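PDB 3MDQ: exopolyphosphatase from Cytophaga hutchinsonii, which probably hydrolyses inorganic polyphosphate from the chain end, releasing orthophosphate, as a member of the Ppx/GppA phosphatase family. Local coordinates for residues A[136-148]-A[155-167]. Sequence-based numbering, arbitrary orientation.
Sequences MDIGGGSVEFIIG and WKQSFEIGGQRLI. With SO4 (sulfate ion), chain D.
Phe159 meets the Phe145 ring at its edge, CD1 of Phe159 lying in the Phe145 plane 3.6 Å from CD2 of Phe145, while Val143 O lies at the edge of the Phe159 ring. The two rings are inclined at 73°, an oblique pairing. The Trp155 indole has the backbone N of Gln157 over one face; its CZ3 packs on Phe145 CB at 3.8 Å and its CE3 on Ile147 CD1. With CG of Trp155 anti to the backbone N (chi1 173°), the indole runs along its own strand and turns its CE3-CZ3 side to the partner strand. Leu195 of helix 193-202 touches both Phe145 and Trp155. Strands 143-148 and 155-159 run antiparallel, the second at the edge of the six-stranded sheet, in the actin-like ATPase fold of this family. Helix 111-125 packs on the other face, where Ser158 OG donates to Glu144 OE2 at 2.7 Å on the anti lone pair and Ser142 OG, at 2.6 Å, uses the syn one. A bend at chi2 (68°) brings the buried carboxylate back to the two hydroxyls. An alanine in place of Glu144 would probably leave both serine hydroxyls without their shared acceptor and free to turn. Beyond the strands, the Gly139-Ser142 turn presents three backbone N-H groups to a sulfate: Gly140 N to O2, Gly141 N and Ser142 N to O1, with Thr13 adding a hydroxyl, consistent with a phosphate-binding loop of the active site. Behind it, Gly163 N at the start of helix 163-169 donates to Gly139 O (3.0 Å), in the carbonyl plane. The guanidinium of Arg165 lies edge-on to Gly141 O, its NE donating at 2.9 Å, and one of its faces carries Glu160 CB.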
HETATM    1  N   MSE A 136       4.290   8.178   0.688  1.00  8.94           N
HETATM    2  CA  MSE A 136       3.359   7.568   1.632  1.00 10.48           C
HETATM    3  C   MSE A 136       2.619   6.379   1.017  1.00 11.01           C
HETATM    4  O   MSE A 136       2.120   6.456  -0.113  1.00 10.21           O
HETATM    5  CB  MSE A 136       2.393   8.610   2.198  1.00 14.36           C
HETATM    6  CG  MSE A 136       1.516   9.233   1.251  1.00 14.38           C
HETATM    7 SE   MSE A 136       0.306  10.532   2.221  0.75 13.75          SE
HETATM    8  CE  MSE A 136      -0.744   9.502   3.265  1.00 15.24           C
ATOM      9  N   ASP A 137       2.616   5.259   1.733  1.00 10.59           N
ATOM     10  CA  ASP A 137       1.953   4.034   1.313  1.00  9.95           C
ATOM     11  C   ASP A 137       0.841   3.740   2.299  1.00 11.05           C
ATOM     12  O   ASP A 137       1.116   3.491   3.462  1.00 10.87           O
ATOM     13  CB  ASP A 137       2.929   2.871   1.236  1.00 10.61           C
ATOM     14  CG  ASP A 137       2.265   1.606   0.707  1.00 14.31           C
ATOM     15  OD1 ASP A 137       1.295   1.117   1.336  1.00 16.16           O
ATOM     16  OD2 ASP A 137       2.696   1.127  -0.369  1.00 13.92           O
ATOM     17  N   ILE A 138      -0.405   3.864   1.860  1.00 10.38           N
ATOM     18  CA  ILE A 138      -1.570   3.571   2.704  1.00 11.22           C
ATOM     19  C   ILE A 138      -2.103   2.188   2.418  1.00 12.12           C
ATOM     20  O   ILE A 138      -2.455   1.864   1.259  1.00 14.36           O
ATOM     21  CB  ILE A 138      -2.716   4.551   2.455  1.00 13.96           C
ATOM     22  CG1 ILE A 138      -2.261   5.970   2.776  1.00 13.73           C
ATOM     23  CG2 ILE A 138      -3.902   4.166   3.341  1.00 16.38           C
ATOM     24  CD1 ILE A 138      -3.327   7.020   2.386  1.00 17.50           C
ATOM     25  N   GLY A 139      -2.091   1.352   3.432  1.00 11.80           N
ATOM     26  CA  GLY A 139      -2.638   0.012   3.324  1.00 12.75           C
ATOM     27  C   GLY A 139      -3.783  -0.173   4.303  1.00 12.24           C
ATOM     28  O   GLY A 139      -4.182   0.773   4.971  1.00 12.46           O
ATOM     29  N   GLY A 140      -4.318  -1.394   4.410  1.00 10.95           N
ATOM     30  CA  GLY A 140      -5.327  -1.674   5.401  1.00  9.92           C
ATOM     31  C   GLY A 140      -4.861  -1.743   6.817  1.00  9.45           C
ATOM     32  O   GLY A 140      -5.632  -1.511   7.741  1.00 11.17           O
ATOM     33  N   GLY A 141      -3.584  -2.071   7.037  1.00  8.81           N
ATOM     34  CA  GLY A 141      -3.058  -2.246   8.363  1.00  9.92           C
ATOM     35  C   GLY A 141      -2.096  -1.184   8.819  1.00  9.06           C
ATOM     36  O   GLY A 141      -2.161  -0.739   9.959  1.00 10.74           O
ATOM     37  N   SER A 142      -1.206  -0.764   7.919  1.00  9.57           N
ATOM     38  CA  SER A 142      -0.250   0.295   8.271  1.00 10.22           C
ATOM     39  C   SER A 142      -0.088   1.328   7.171  1.00  8.80           C
ATOM     40  O   SER A 142      -0.561   1.150   6.063  1.00  9.73           O
ATOM     41  CB  SER A 142       1.105  -0.331   8.601  1.00 10.51           C
ATOM     42  OG  SER A 142       1.712  -0.863   7.438  1.00 12.20           O
ATOM     43  N   VAL A 143       0.524   2.459   7.561  1.00  8.12           N
ATOM     44  CA  VAL A 143       0.899   3.498   6.638  1.00  7.47           C
ATOM     45  C   VAL A 143       2.394   3.793   6.853  1.00  8.45           C
ATOM     46  O   VAL A 143       2.850   4.037   7.980  1.00  9.59           O
ATOM     47  CB  VAL A 143       0.088   4.784   6.858  1.00  9.51           C
ATOM     48  CG1 VAL A 143       0.517   5.892   5.869  1.00 12.11           C
ATOM     49  CG2 VAL A 143      -1.471   4.490   6.752  1.00 10.30           C
ATOM     50  N   GLU A 144       3.152   3.712   5.767  1.00  8.67           N
ATOM     51  CA  GLU A 144       4.589   3.997   5.798  1.00  9.78           C
ATOM     52  C   GLU A 144       4.851   5.367   5.166  1.00  9.37           C
ATOM     53  O   GLU A 144       4.270   5.686   4.131  1.00  9.99           O
ATOM     54  CB  GLU A 144       5.402   2.950   5.045  1.00 11.95           C
ATOM     55  CG  GLU A 144       5.557   1.605   5.742  1.00 12.50           C
ATOM     56  CD  GLU A 144       4.279   0.847   5.840  1.00 13.42           C
ATOM     57  OE1 GLU A 144       3.690   0.535   4.801  1.00 13.88           O
ATOM     58  OE2 GLU A 144       3.856   0.541   6.991  1.00 14.60           O
ATOM     59  N   PHE A 145       5.725   6.124   5.804  1.00  8.93           N
ATOM     60  CA  PHE A 145       6.176   7.398   5.315  1.00  7.84           C
ATOM     61  C   PHE A 145       7.679   7.358   5.169  1.00  8.53           C
ATOM     62  O   PHE A 145       8.380   6.850   6.075  1.00  9.02           O
ATOM     63  CB  PHE A 145       5.825   8.499   6.281  1.00  7.97           C
ATOM     64  CG  PHE A 145       4.347   8.760   6.429  1.00  8.25           C
ATOM     65  CD1 PHE A 145       3.689   9.564   5.540  1.00  9.81           C
ATOM     66  CD2 PHE A 145       3.650   8.218   7.489  1.00 11.04           C
ATOM     67  CE1 PHE A 145       2.336   9.799   5.679  1.00  9.27           C
ATOM     68  CE2 PHE A 145       2.312   8.477   7.639  1.00  9.64           C
ATOM     69  CZ  PHE A 145       1.658   9.268   6.755  1.00  9.36           C
ATOM     70  N   ILE A 146       8.181   7.847   4.033  1.00  7.94           N
ATOM     71  CA  ILE A 146       9.605   7.888   3.769  1.00  7.96           C
ATOM     72  C   ILE A 146       9.995   9.254   3.194  1.00  8.83           C
ATOM     73  O   ILE A 146       9.313   9.740   2.261  1.00  8.88           O
ATOM     74  CB  ILE A 146      10.061   6.803   2.763  1.00  7.68           C
ATOM     75  CG1 ILE A 146       9.511   5.414   3.104  1.00  9.92           C
ATOM     76  CG2 ILE A 146      11.605   6.787   2.646  1.00  9.27           C
ATOM     77  CD1 ILE A 146       8.261   5.056   2.359  1.00  8.82           C
ATOM     78  N   ILE A 147      11.053   9.882   3.725  1.00  7.79           N
ATOM     79  CA  ILE A 147      11.584  11.102   3.162  1.00  7.47           C
ATOM     80  C   ILE A 147      12.909  10.779   2.506  1.00  8.05           C
ATOM     81  O   ILE A 147      13.755  10.214   3.153  1.00  9.01           O
ATOM     82  CB  ILE A 147      11.730  12.211   4.192  1.00  8.49           C
ATOM     83  CG1 ILE A 147      10.375  12.612   4.768  1.00  9.61           C
ATOM     84  CG2 ILE A 147      12.467  13.437   3.599  1.00 11.02           C
ATOM     85  CD1 ILE A 147      10.412  13.578   5.939  1.00 11.69           C
ATOM     86  N   GLY A 148      13.039  11.086   1.220  1.00  9.50           N
ATOM     87  CA  GLY A 148      14.269  10.790   0.508  1.00  9.91           C
ATOM     88  C   GLY A 148      14.292  11.339  -0.886  1.00  9.92           C
ATOM     89  O   GLY A 148      13.498  12.214  -1.257  1.00 10.45           O
ATOM     90  N   TRP A 155      14.818   9.631   6.228  1.00  9.32           N
ATOM     91  CA  TRP A 155      14.020   9.297   7.380  1.00  9.01           C
ATOM     92  C   TRP A 155      12.906   8.356   6.903  1.00 10.59           C
ATOM     93  O   TRP A 155      12.389   8.499   5.782  1.00  9.96           O
ATOM     94  CB  TRP A 155      13.400  10.544   8.020  1.00  9.93           C
ATOM     95  CG  TRP A 155      12.424  10.311   9.110  1.00 11.24           C
ATOM     96  CD1 TRP A 155      12.682  10.216  10.455  1.00 15.20           C
ATOM     97  CD2 TRP A 155      11.008  10.174   8.960  1.00 11.85           C
ATOM     98  NE1 TRP A 155      11.492  10.047  11.140  1.00 12.67           N
ATOM     99  CE2 TRP A 155      10.458  10.027  10.253  1.00 11.22           C
ATOM    100  CE3 TRP A 155      10.150  10.206   7.856  1.00 10.93           C
ATOM    101  CZ2 TRP A 155       9.083   9.847  10.463  1.00 11.13           C
ATOM    102  CZ3 TRP A 155       8.797  10.063   8.064  1.00  9.80           C
ATOM    103  CH2 TRP A 155       8.280   9.889   9.365  1.00 11.64           C
ATOM    104  N   LYS A 156      12.516   7.431   7.756  1.00 10.78           N
ATOM    105  CA  LYS A 156      11.307   6.631   7.458  1.00  9.87           C
ATOM    106  C   LYS A 156      10.662   6.160   8.731  1.00  8.90           C
ATOM    107  O   LYS A 156      11.331   5.966   9.754  1.00 11.39           O
ATOM    108  CB  LYS A 156      11.592   5.435   6.562  1.00 10.53           C
ATOM    109  CG  LYS A 156      12.267   4.209   7.177  1.00 13.38           C
ATOM    110  CD  LYS A 156      13.630   4.462   7.691  1.00 14.28           C
ATOM    111  CE  LYS A 156      14.217   3.201   8.322  1.00 19.91           C
ATOM    112  NZ  LYS A 156      15.699   3.298   8.566  1.00 19.22           N
ATOM    113  N   GLN A 157       9.343   5.956   8.691  1.00 10.00           N
ATOM    114  CA  GLN A 157       8.627   5.427   9.849  1.00  9.27           C
ATOM    115  C   GLN A 157       7.318   4.817   9.385  1.00 10.37           C
ATOM    116  O   GLN A 157       6.657   5.348   8.492  1.00 10.11           O
ATOM    117  CB  GLN A 157       8.402   6.517  10.904  1.00  9.29           C
ATOM    118  CG  GLN A 157       7.908   5.958  12.221  1.00 13.62           C
ATOM    119  CD  GLN A 157       8.232   6.829  13.415  1.00 13.69           C
ATOM    120  OE1 GLN A 157       9.179   7.636  13.388  1.00 19.04           O
ATOM    121  NE2 GLN A 157       7.445   6.669  14.479  1.00 19.54           N
ATOM    122  N   SER A 158       6.950   3.695  10.002  1.00 10.93           N
ATOM    123  CA  SER A 158       5.679   3.029   9.783  1.00 10.97           C
ATOM    124  C   SER A 158       4.785   3.306  10.987  1.00 10.41           C
ATOM    125  O   SER A 158       5.229   3.272  12.133  1.00 11.45           O
ATOM    126  CB  SER A 158       5.931   1.535   9.673  1.00 11.28           C
ATOM    127  OG  SER A 158       4.734   0.803   9.522  1.00 13.20           O
ATOM    128  N   PHE A 159       3.512   3.517  10.717  1.00  9.91           N
ATOM    129  CA  PHE A 159       2.501   3.751  11.742  1.00 10.32           C
ATOM    130  C   PHE A 159       1.336   2.761  11.535  1.00 11.26           C
ATOM    131  O   PHE A 159       0.848   2.568  10.428  1.00 10.92           O
ATOM    132  CB  PHE A 159       1.956   5.178  11.633  1.00 11.05           C
ATOM    133  CG  PHE A 159       2.996   6.255  11.835  1.00 10.49           C
ATOM    134  CD1 PHE A 159       3.776   6.687  10.773  1.00 11.46           C
ATOM    135  CD2 PHE A 159       3.188   6.826  13.072  1.00 11.76           C
ATOM    136  CE1 PHE A 159       4.727   7.671  10.955  1.00 10.79           C
ATOM    137  CE2 PHE A 159       4.124   7.812  13.259  1.00 12.26           C
ATOM    138  CZ  PHE A 159       4.894   8.234  12.192  1.00 11.31           C
ATOM    139  N   GLU A 160       0.850   2.182  12.631  1.00 11.43           N
ATOM    140  CA  GLU A 160      -0.260   1.187  12.571  1.00 11.83           C
ATOM    141  C   GLU A 160      -1.610   1.928  12.553  1.00 11.57           C
ATOM    142  O   GLU A 160      -2.407   1.899  13.513  1.00 13.01           O
ATOM    143  CB  GLU A 160      -0.108   0.150  13.708  1.00 14.88           C
ATOM    144  CG  GLU A 160       1.148  -0.758  13.513  1.00 13.81           C
ATOM    145  CD  GLU A 160       1.141  -1.673  12.222  1.00 18.05           C
ATOM    146  OE1 GLU A 160       0.060  -2.059  11.720  1.00 25.36           O
ATOM    147  OE2 GLU A 160       2.232  -2.059  11.734  1.00 19.78           O
ATOM    148  N   ILE A 161      -1.824   2.617  11.445  1.00 11.17           N
ATOM    149  CA  ILE A 161      -3.020   3.459  11.209  1.00 10.22           C
ATOM    150  C   ILE A 161      -3.621   3.184   9.834  1.00 11.03           C
ATOM    151  O   ILE A 161      -4.276   4.032   9.214  1.00 11.62           O
ATOM    152  CB  ILE A 161      -2.657   4.974  11.383  1.00 11.88           C
ATOM    153  CG1 ILE A 161      -1.661   5.419  10.332  1.00 10.96           C
ATOM    154  CG2 ILE A 161      -2.183   5.246  12.832  1.00 12.10           C
ATOM    155  CD1 ILE A 161      -1.348   6.964  10.380  1.00 12.55           C
ATOM    156  N   GLY A 162      -3.415   1.967   9.313  1.00 10.51           N
ATOM    157  CA  GLY A 162      -4.024   1.574   8.071  1.00 10.57           C
ATOM    158  C   GLY A 162      -5.555   1.606   8.151  1.00  9.07           C
ATOM    159  O   GLY A 162      -6.134   1.623   9.217  1.00  9.35           O
ATOM    160  N   GLY A 163      -6.198   1.654   6.994  1.00 10.73           N
ATOM    161  CA  GLY A 163      -7.628   1.970   6.954  1.00 11.89           C
ATOM    162  C   GLY A 163      -8.522   0.985   7.645  1.00 11.89           C
ATOM    163  O   GLY A 163      -9.535   1.387   8.180  1.00 11.19           O
ATOM    164  N   GLN A 164      -8.192  -0.301   7.589  1.00 11.32           N
ATOM    165  CA  GLN A 164      -9.014  -1.297   8.308  1.00 12.20           C
ATOM    166  C   GLN A 164      -8.974  -1.032   9.807  1.00 11.54           C
ATOM    167  O   GLN A 164     -10.002  -1.141  10.492  1.00 10.99           O
ATOM    168  CB  GLN A 164      -8.539  -2.728   7.986  1.00 12.86           C
ATOM    169  CG  GLN A 164      -9.353  -3.844   8.669  1.00 15.33           C
ATOM    170  CD  GLN A 164     -10.721  -3.987   8.039  1.00 15.95           C
ATOM    171  OE1 GLN A 164     -10.823  -4.491   6.922  1.00 21.72           O
ATOM    172  NE2 GLN A 164     -11.760  -3.494   8.711  1.00 17.91           N
ATOM    173  N   ARG A 165      -7.796  -0.686  10.329  1.00 10.61           N
ATOM    174  CA  ARG A 165      -7.698  -0.340  11.748  1.00  9.91           C
ATOM    175  C   ARG A 165      -8.512   0.889  12.074  1.00 11.05           C
ATOM    176  O   ARG A 165      -9.203   0.896  13.081  1.00 11.20           O
ATOM    177  CB  ARG A 165      -6.248  -0.090  12.164  1.00 11.53           C
ATOM    178  CG  ARG A 165      -5.336  -1.285  12.032  1.00 11.16           C
ATOM    179  CD  ARG A 165      -3.941  -0.884  12.607  1.00 12.15           C
ATOM    180  NE  ARG A 165      -2.961  -1.937  12.456  1.00 13.92           N
ATOM    181  CZ  ARG A 165      -2.699  -2.867  13.381  1.00 18.23           C
ATOM    182  NH1 ARG A 165      -3.387  -2.905  14.514  1.00 17.45           N
ATOM    183  NH2 ARG A 165      -1.754  -3.759  13.154  1.00 20.18           N
ATOM    184  N   LEU A 166      -8.448   1.915  11.234  1.00  9.86           N
ATOM    185  CA  LEU A 166      -9.144   3.172  11.496  1.00  9.15           C
ATOM    186  C   LEU A 166     -10.645   2.957  11.540  1.00  9.60           C
ATOM    187  O   LEU A 166     -11.291   3.427  12.492  1.00 10.03           O
ATOM    188  CB  LEU A 166      -8.810   4.224  10.459  1.00  9.64           C
ATOM    189  CG  LEU A 166      -7.345   4.688  10.432  1.00 10.49           C
ATOM    190  CD1 LEU A 166      -7.160   5.725   9.341  1.00 12.16           C
ATOM    191  CD2 LEU A 166      -6.840   5.173  11.809  1.00 13.36           C
ATOM    192  N   ILE A 167     -11.225   2.230  10.569  1.00  9.16           N
ATOM    193  CA  ILE A 167     -12.673   2.076  10.525  1.00  9.62           C
ATOM    194  C   ILE A 167     -13.173   1.090  11.598  1.00 11.39           C
ATOM    195  O   ILE A 167     -14.362   1.092  11.936  1.00 12.35           O
ATOM    196  CB  ILE A 167     -13.223   1.686   9.143  1.00  9.83           C
ATOM    197  CG1 ILE A 167     -12.755   0.303   8.689  1.00 10.38           C
ATOM    198  CG2 ILE A 167     -12.851   2.772   8.101  1.00 11.87           C
ATOM    199  CD1 ILE A 167     -13.259  -0.092   7.368  1.00 14.01           C
TER
HETATM  200  S   SO4 D 317      -1.067  -3.170   4.252  1.00 16.48           S
HETATM  201  O1  SO4 D 317      -1.228  -2.246   5.398  1.00 17.90           O
HETATM  202  O2  SO4 D 317      -2.372  -3.386   3.548  1.00 17.78           O
HETATM  203  O3  SO4 D 317      -0.092  -2.581   3.319  1.00 19.60           O
HETATM  204  O4  SO4 D 317      -0.458  -4.313   4.914  1.00 23.00           O